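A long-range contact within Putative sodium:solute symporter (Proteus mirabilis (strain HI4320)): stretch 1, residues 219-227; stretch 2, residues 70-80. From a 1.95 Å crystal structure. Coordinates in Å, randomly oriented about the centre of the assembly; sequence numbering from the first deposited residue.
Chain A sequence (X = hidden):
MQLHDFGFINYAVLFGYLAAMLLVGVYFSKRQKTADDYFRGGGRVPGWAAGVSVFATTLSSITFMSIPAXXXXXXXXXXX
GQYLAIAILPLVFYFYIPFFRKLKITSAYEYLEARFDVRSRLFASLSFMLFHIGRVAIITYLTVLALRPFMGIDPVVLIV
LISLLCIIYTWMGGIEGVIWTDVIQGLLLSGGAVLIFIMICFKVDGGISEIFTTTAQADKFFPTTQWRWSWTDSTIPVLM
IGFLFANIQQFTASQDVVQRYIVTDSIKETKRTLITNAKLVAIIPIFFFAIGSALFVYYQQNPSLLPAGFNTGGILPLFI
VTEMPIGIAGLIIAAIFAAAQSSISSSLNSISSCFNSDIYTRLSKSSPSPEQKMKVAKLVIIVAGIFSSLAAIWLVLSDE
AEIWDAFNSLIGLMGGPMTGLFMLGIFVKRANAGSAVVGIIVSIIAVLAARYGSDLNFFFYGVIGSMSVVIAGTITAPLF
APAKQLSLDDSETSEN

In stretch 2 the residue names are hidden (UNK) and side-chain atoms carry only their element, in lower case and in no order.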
ATOM      1  N   ASP A 219     -27.646   8.955  -9.035  1.00 26.19           N
ATOM      2  CA  ASP A 219     -27.229   9.159  -7.672  1.00 29.02           C
ATOM      3  C   ASP A 219     -25.938   8.374  -7.348  1.00 25.37           C
ATOM      4  O   ASP A 219     -25.783   7.830  -6.282  1.00 23.04           O
ATOM      5  CB  ASP A 219     -28.381   8.777  -6.714  1.00 32.82           C
ATOM      6  CG  ASP A 219     -28.351   9.543  -5.402  1.00 35.42           C
ATOM      7  OD1 ASP A 219     -27.779  10.657  -5.347  1.00 37.48           O
ATOM      8  OD2 ASP A 219     -28.892   9.017  -4.387  1.00 45.66           O
ATOM      9  N   LYS A 220     -25.005   8.345  -8.270  1.00 22.11           N
ATOM     10  CA  LYS A 220     -23.824   7.552  -8.107  1.00 22.62           C
ATOM     11  C   LYS A 220     -22.588   8.378  -7.781  1.00 22.51           C
ATOM     12  O   LYS A 220     -21.449   7.902  -7.995  1.00 24.99           O
ATOM     13  CB  LYS A 220     -23.608   6.691  -9.352  1.00 21.85           C
ATOM     14  CG  LYS A 220     -24.574   5.527  -9.467  1.00 23.65           C
ATOM     15  CD  LYS A 220     -24.518   4.824 -10.820  1.00 24.54           C
ATOM     16  CE  LYS A 220     -23.321   3.857 -10.993  1.00 24.51           C
ATOM     17  NZ  LYS A 220     -23.279   2.802  -9.970  1.00 25.39           N
ATOM     18  N   PHE A 221     -22.770   9.617  -7.349  1.00 22.39           N
ATOM     19  CA  PHE A 221     -21.642  10.381  -6.762  1.00 23.75           C
ATOM     20  C   PHE A 221     -21.646  10.266  -5.232  1.00 23.84           C
ATOM     21  O   PHE A 221     -20.940   9.430  -4.694  1.00 24.05           O
ATOM     22  CB  PHE A 221     -21.643  11.826  -7.223  1.00 24.07           C
ATOM     23  CG  PHE A 221     -21.230  11.988  -8.650  1.00 24.19           C
ATOM     24  CD1 PHE A 221     -19.982  11.590  -9.063  1.00 27.22           C
ATOM     25  CD2 PHE A 221     -22.068  12.576  -9.566  1.00 27.15           C
ATOM     26  CE1 PHE A 221     -19.577  11.761 -10.385  1.00 28.11           C
ATOM     27  CE2 PHE A 221     -21.692  12.736 -10.912  1.00 26.29           C
ATOM     28  CZ  PHE A 221     -20.449  12.318 -11.313  1.00 27.70           C
ATOM     29  N   PHE A 222     -22.467  11.047  -4.540  1.00 27.44           N
ATOM     30  CA  PHE A 222     -22.481  11.052  -3.060  1.00 26.69           C
ATOM     31  C   PHE A 222     -23.914  10.910  -2.613  1.00 27.02           C
ATOM     32  O   PHE A 222     -24.556  11.917  -2.282  1.00 27.82           O
ATOM     33  CB  PHE A 222     -21.789  12.320  -2.513  1.00 27.86           C
ATOM     34  CG  PHE A 222     -20.352  12.441  -2.948  1.00 28.12           C
ATOM     35  CD1 PHE A 222     -19.360  11.753  -2.294  1.00 29.33           C
ATOM     36  CD2 PHE A 222     -20.016  13.181  -4.065  1.00 31.69           C
ATOM     37  CE1 PHE A 222     -18.048  11.851  -2.700  1.00 30.33           C
ATOM     38  CE2 PHE A 222     -18.703  13.282  -4.495  1.00 31.55           C
ATOM     39  CZ  PHE A 222     -17.719  12.605  -3.817  1.00 31.57           C
ATOM     40  N   PRO A 223     -24.456   9.672  -2.660  1.00 26.51           N
ATOM     41  CA  PRO A 223     -25.911   9.556  -2.375  1.00 29.04           C
ATOM     42  C   PRO A 223     -26.165   9.880  -0.882  1.00 29.67           C
ATOM     43  O   PRO A 223     -25.431   9.413  -0.023  1.00 26.14           O
ATOM     44  CB  PRO A 223     -26.238   8.079  -2.703  1.00 28.72           C
ATOM     45  CG  PRO A 223     -24.911   7.386  -2.796  1.00 27.68           C
ATOM     46  CD  PRO A 223     -23.848   8.385  -3.035  1.00 26.83           C
ATOM     47  N   THR A 224     -27.137  10.729  -0.593  1.00 29.98           N
ATOM     48  CA  THR A 224     -27.351  11.170   0.769  1.00 33.80           C
ATOM     49  C   THR A 224     -27.973  10.045   1.617  1.00 33.25           C
ATOM     50  O   THR A 224     -27.966  10.111   2.832  1.00 33.37           O
ATOM     51  CB  THR A 224     -28.209  12.432   0.811  1.00 34.37           C
ATOM     52  OG1 THR A 224     -29.429  12.187   0.137  1.00 33.60           O
ATOM     53  CG2 THR A 224     -27.507  13.565   0.148  1.00 38.72           C
ATOM     54  N   THR A 225     -28.468   8.998   0.963  1.00 33.75           N
ATOM     55  CA  THR A 225     -28.910   7.812   1.663  1.00 35.68           C
ATOM     56  C   THR A 225     -27.756   7.103   2.369  1.00 36.85           C
ATOM     57  O   THR A 225     -27.992   6.281   3.277  1.00 33.81           O
ATOM     58  CB  THR A 225     -29.584   6.807   0.709  1.00 38.10           C
ATOM     59  OG1 THR A 225     -28.744   6.583  -0.418  1.00 38.67           O
ATOM     60  CG2 THR A 225     -30.904   7.354   0.205  1.00 41.78           C
ATOM     61  N   GLN A 226     -26.519   7.407   1.975  1.00 34.54           N
ATOM     62  CA  GLN A 226     -25.352   6.906   2.700  1.00 32.17           C
ATOM     63  C   GLN A 226     -24.843   7.823   3.826  1.00 32.22           C
ATOM     64  O   GLN A 226     -23.825   7.516   4.457  1.00 29.72           O
ATOM     65  CB  GLN A 226     -24.252   6.632   1.707  1.00 32.92           C
ATOM     66  CG  GLN A 226     -24.636   5.533   0.773  1.00 38.53           C
ATOM     67  CD  GLN A 226     -24.813   4.220   1.495  1.00 42.97           C
ATOM     68  OE1 GLN A 226     -25.942   3.740   1.713  1.00 47.57           O
ATOM     69  NE2 GLN A 226     -23.699   3.644   1.915  1.00 40.76           N
ATOM     70  N   TRP A 227     -25.516   8.934   4.096  1.00 30.65           N
ATOM     71  CA  TRP A 227     -25.150   9.759   5.235  1.00 32.79           C
ATOM     72  C   TRP A 227     -26.010   9.262   6.413  1.00 33.23           C
ATOM     73  O   TRP A 227     -27.086   9.784   6.670  1.00 31.63           O
ATOM     74  CB  TRP A 227     -25.345  11.260   4.963  1.00 35.11           C
ATOM     75  CG  TRP A 227     -24.956  12.106   6.142  1.00 42.89           C
ATOM     76  CD1 TRP A 227     -25.805  12.737   7.002  1.00 50.92           C
ATOM     77  CD2 TRP A 227     -23.620  12.387   6.623  1.00 43.35           C
ATOM     78  NE1 TRP A 227     -25.090  13.408   7.981  1.00 50.21           N
ATOM     79  CE2 TRP A 227     -23.752  13.207   7.773  1.00 46.17           C
ATOM     80  CE3 TRP A 227     -22.342  12.038   6.191  1.00 43.05           C
ATOM     81  CZ2 TRP A 227     -22.660  13.659   8.502  1.00 44.04           C
ATOM     82  CZ3 TRP A 227     -21.240  12.504   6.923  1.00 44.55           C
ATOM     83  CH2 TRP A 227     -21.416  13.303   8.063  1.00 44.68           C
ATOM     84  N   UNK A  70     -15.807  -0.415  -7.962  1.00 24.68           N
ATOM     85  CA  UNK A  70     -16.603   0.124  -6.903  1.00 27.42           C
ATOM     86  C   UNK A  70     -17.422   1.333  -7.408  1.00 26.32           C
ATOM     87  O   UNK A  70     -18.618   1.418  -7.122  1.00 26.12           O
ATOM     88  c   UNK A  70     -15.719   0.529  -5.757  1.00 31.68           C
ATOM     89  c   UNK A  70     -15.777   0.731  -3.263  1.00 43.12           C
ATOM     90  c   UNK A  70     -16.260  -0.611  -2.722  1.00 45.89           C
ATOM     91  c   UNK A  70     -16.480   1.092  -4.560  1.00 37.39           C
ATOM     92  n   UNK A  70     -17.669  -0.495  -2.242  1.00 47.77           N
ATOM     93  N   UNK A  71     -16.837   2.227  -8.203  1.00 23.26           N
ATOM     94  CA  UNK A  71     -17.640   3.377  -8.698  1.00 23.29           C
ATOM     95  C   UNK A  71     -18.708   2.878  -9.685  1.00 23.92           C
ATOM     96  O   UNK A  71     -19.802   3.420  -9.747  1.00 21.98           O
ATOM     97  c   UNK A  71     -16.757   4.397  -9.364  1.00 22.47           C
ATOM     98  N   UNK A  72     -18.317   1.898 -10.524  1.00 24.19           N
ATOM     99  CA  UNK A  72     -19.224   1.192 -11.456  1.00 24.69           C
ATOM    100  C   UNK A  72     -20.520   0.623 -10.764  1.00 26.97           C
ATOM    101  O   UNK A  72     -21.659   0.940 -11.200  1.00 23.21           O
ATOM    102  c   UNK A  72     -19.335  -0.587 -13.252  1.00 24.85           C
ATOM    103  c   UNK A  72     -20.280  -1.540 -12.919  1.00 26.12           C
ATOM    104  c   UNK A  72     -20.914  -1.790 -15.172  1.00 25.78           C
ATOM    105  c   UNK A  72     -21.079  -2.125 -13.870  1.00 25.52           C
ATOM    106  c   UNK A  72     -19.219  -0.233 -14.581  1.00 26.31           C
ATOM    107  c   UNK A  72     -19.980  -0.867 -15.549  1.00 26.97           C
ATOM    108  c   UNK A  72     -18.480   0.065 -12.175  1.00 24.05           C
ATOM    109  o   UNK A  72     -21.731  -2.378 -16.075  1.00 26.95           O
ATOM    110  N   UNK A  73     -20.326  -0.186  -9.699  1.00 25.44           N
ATOM    111  CA  UNK A  73     -21.406  -0.799  -8.970  1.00 29.33           C
ATOM    112  C   UNK A  73     -22.089   0.100  -7.919  1.00 27.83           C
ATOM    113  O   UNK A  73     -23.204  -0.171  -7.511  1.00 26.27           O
ATOM    114  c   UNK A  73     -20.916  -2.058  -8.244  1.00 29.68           C
ATOM    115  c   UNK A  73     -20.312  -3.022  -9.237  1.00 30.11           C
ATOM    116  o   UNK A  73     -19.921  -1.663  -7.300  1.00 31.12           O
ATOM    117  N   UNK A  74     -21.429   1.139  -7.441  1.00 25.69           N
ATOM    118  CA  UNK A  74     -22.036   1.962  -6.387  1.00 24.12           C
ATOM    119  C   UNK A  74     -21.791   3.438  -6.608  1.00 23.79           C
ATOM    120  O   UNK A  74     -22.497   4.062  -7.381  1.00 21.33           O
ATOM    121  o   UNK A  74     -20.166   1.733  -4.886  1.00 25.29           O
ATOM    122  c   UNK A  74     -21.557   1.524  -4.974  1.00 23.99           C
ATOM    123  N   UNK A  75     -20.846   4.019  -5.865  1.00 20.15           N
ATOM    124  CA  UNK A  75     -20.702   5.428  -5.885  1.00 20.69           C
ATOM    125  C   UNK A  75     -19.251   5.895  -5.614  1.00 20.72           C
ATOM    126  O   UNK A  75     -18.295   5.093  -5.628  1.00 20.24           O
ATOM    127  c   UNK A  75     -21.515   5.432  -3.477  1.00 25.40           C
ATOM    128  o   UNK A  75     -22.495   4.988  -2.859  1.00 27.01           O
ATOM    129  c   UNK A  75     -21.706   5.988  -4.894  1.00 22.71           C
ATOM    130  o   UNK A  75     -20.392   5.502  -2.933  1.00 26.25           O
ATOM    131  N   UNK A  76     -19.070   7.192  -5.390  1.00 22.14           N
ATOM    132  CA  UNK A  76     -17.746   7.741  -5.104  1.00 20.85           C
ATOM    133  C   UNK A  76     -17.510   7.934  -3.623  1.00 22.07           C
ATOM    134  O   UNK A  76     -16.508   8.535  -3.280  1.00 24.36           O
ATOM    135  c   UNK A  76     -15.041  11.790  -8.540  1.00 24.11           C
ATOM    136  n   UNK A  76     -17.509   8.633  -9.415  1.00 23.47           N
ATOM    137  c   UNK A  76     -15.145  11.413  -9.914  1.00 21.70           C
ATOM    138  c   UNK A  76     -15.977  10.398 -10.308  1.00 23.31           C
ATOM    139  c   UNK A  76     -17.952   8.309  -8.160  1.00 22.01           C
ATOM    140  c   UNK A  76     -15.729  11.105  -7.556  1.00 22.63           C
ATOM    141  c   UNK A  76     -16.641   9.685  -9.312  1.00 21.50           C
ATOM    142  c   UNK A  76     -16.568  10.038  -7.949  1.00 22.69           C
ATOM    143  c   UNK A  76     -17.575   9.104  -5.756  1.00 21.30           C
ATOM    144  c   UNK A  76     -17.366   9.116  -7.236  1.00 20.76           C
ATOM    145  N   UNK A  77     -18.367   7.452  -2.730  1.00 20.16           N
ATOM    146  CA  UNK A  77     -18.153   7.818  -1.316  1.00 21.95           C
ATOM    147  C   UNK A  77     -16.759   7.498  -0.745  1.00 21.60           C
ATOM    148  O   UNK A  77     -16.270   8.234   0.071  1.00 23.25           O
ATOM    149  c   UNK A  77     -19.224   7.254  -0.382  1.00 20.13           C
ATOM    150  c   UNK A  77     -20.524   7.937  -0.628  1.00 20.79           C
ATOM    151  o   UNK A  77     -19.358   5.859  -0.569  1.00 20.58           O
ATOM    152  N   UNK A  78     -16.148   6.393  -1.159  1.00 21.45           N
ATOM    153  CA  UNK A  78     -14.824   6.021  -0.720  1.00 23.57           C
ATOM    154  C   UNK A  78     -13.708   7.030  -0.991  1.00 22.01           C
ATOM    155  O   UNK A  78     -12.695   7.017  -0.320  1.00 23.11           O
ATOM    156  c   UNK A  78     -16.229   3.363  -0.140  1.00 25.35           C
ATOM    157  c   UNK A  78     -14.044   2.391  -0.434  1.00 28.36           C
ATOM    158  c   UNK A  78     -14.415   4.701  -1.341  1.00 23.73           C
ATOM    159  c   UNK A  78     -15.794   1.146   0.698  1.00 28.18           C
ATOM    160  c   UNK A  78     -16.671   2.215   0.507  1.00 27.62           C
ATOM    161  c   UNK A  78     -14.892   3.482  -0.585  1.00 25.37           C
ATOM    162  c   UNK A  78     -14.477   1.236   0.247  1.00 29.81           C
ATOM    163  N   UNK A  79     -13.902   7.915  -1.970  1.00 22.97           N
ATOM    164  CA  UNK A  79     -12.918   8.922  -2.304  1.00 21.58           C
ATOM    165  C   UNK A  79     -12.676   9.845  -1.086  1.00 21.48           C
ATOM    166  O   UNK A  79     -11.609  10.446  -0.975  1.00 22.75           O
ATOM    167  c   UNK A  79     -13.255   9.717  -3.618  1.00 20.08           C
ATOM    168  c   UNK A  79     -12.169  11.080  -5.505  1.00 21.69           C
ATOM    169  c   UNK A  79     -11.963  10.215  -4.287  1.00 21.83           C
ATOM    170  c   UNK A  79     -14.249  10.868  -3.346  1.00 20.91           C
ATOM    171  N   UNK A  80     -13.607   9.936  -0.158  1.00 22.44           N
ATOM    172  CA  UNK A  80     -13.343  10.687   1.078  1.00 22.93           C
ATOM    173  C   UNK A  80     -12.044  10.136   1.711  1.00 21.93           C
ATOM    174  O   UNK A  80     -11.210  10.897   2.208  1.00 20.53           O
ATOM    175  c   UNK A  80     -15.729  11.481   1.364  1.00 26.43           C
ATOM    176  c   UNK A  80     -14.575  10.699   2.014  1.00 23.82           C
ATOM    177  c   UNK A  80     -14.286  11.413   3.327  1.00 23.27           C
ATOM    178  c   UNK A  80     -17.090  11.080   1.895  1.00 28.38           C
TER
HETATM  179  O   HOH W   1     -20.202   6.122  -9.972  1.00 20.63           O
HETATM  180  O   HOH W   2     -20.962   5.073   1.536  1.00 30.17           O

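Position 70 carries four carbons in a row ending in a nitrogen, out of reach of stretch 1: a lysine, K70. Position 71 has one side-chain carbon, which points sideways and makes no close contact, so it is alanine, A71; its contribution is its carbonyl, which takes a hydrogen bond from water 1 (2.7 Å from A71 O), while the same water donates to K220 O at 2.9 Å. At position 72 one carbon leads to a six-carbon ring bearing an oxygen, and its CA-to-CB bond points away from stretch 1: tyrosine, Y72. Position 73, a carbon carrying one oxygen and one carbon, also points away, which is threonine, T73.

Position 74 has one carbon and one oxygen, hence serine, S74, the first residue to leave helical geometry. Its OG turns back to K70 O at 2.7 Å, doubling the backbone bond from S74 N to K70 O. Where the helix ends, K220 NZ donates to Y72 O at 2.8 Å and to S74 O at 3.0 Å.

Position 75 has two carbons, the second carrying two oxygens, one of them 3.4 Å from P223 CG. Four atoms ending in such a fork make aspartate, D75. Its OD1 accepts from the backbone N of position 77 at 2.8 Å.

Position 76 shows one carbon and fused five- and six-membered rings holding eight carbons and one nitrogen, and the edge of the F221 ring points at a face of these fused rings: a tryptophan, W76. F221 CE1 lies 3.8 Å from W76 CE2, with the planes at 75°. Its backbone N donates to F221 O at 3.0 Å.

Position 77, a carbon bearing one oxygen and one carbon, sends its methyl to within 4.1 Å of P223 CD. It is threonine, T77, and its OG1 donates to D75 OD1 at 2.6 Å. Position 78, one carbon and a six-carbon ring, its CA-to-CB bond pointing away from stretch 1, is phenylalanine, F78. Position 79 has four carbons forked at the first, one arm two carbons long, and one of them lies 3.9 Å from F222 CZ, at the edge of that ring: isoleucine, I79. Position 80 has the same carbon pattern with no contact within 4.5 Å, and is isoleucine, I80.

The contact combines backbone hydrogen bonds with ring packing, and F221 takes part in both. K220 gathers carbonyls at the helix end, the F221 carbonyl holds W76 N, the edge of the F221 ring meets the face of W76, and F222 CZ lies near W76 CB and I79 CG2. Water 2 adds a bridge, donating to T77 OG1 at 2.8 Å and accepting from Q226 NE2 at 3.1 Å.

Stretch 2 70-80: KAYTSDWTFII
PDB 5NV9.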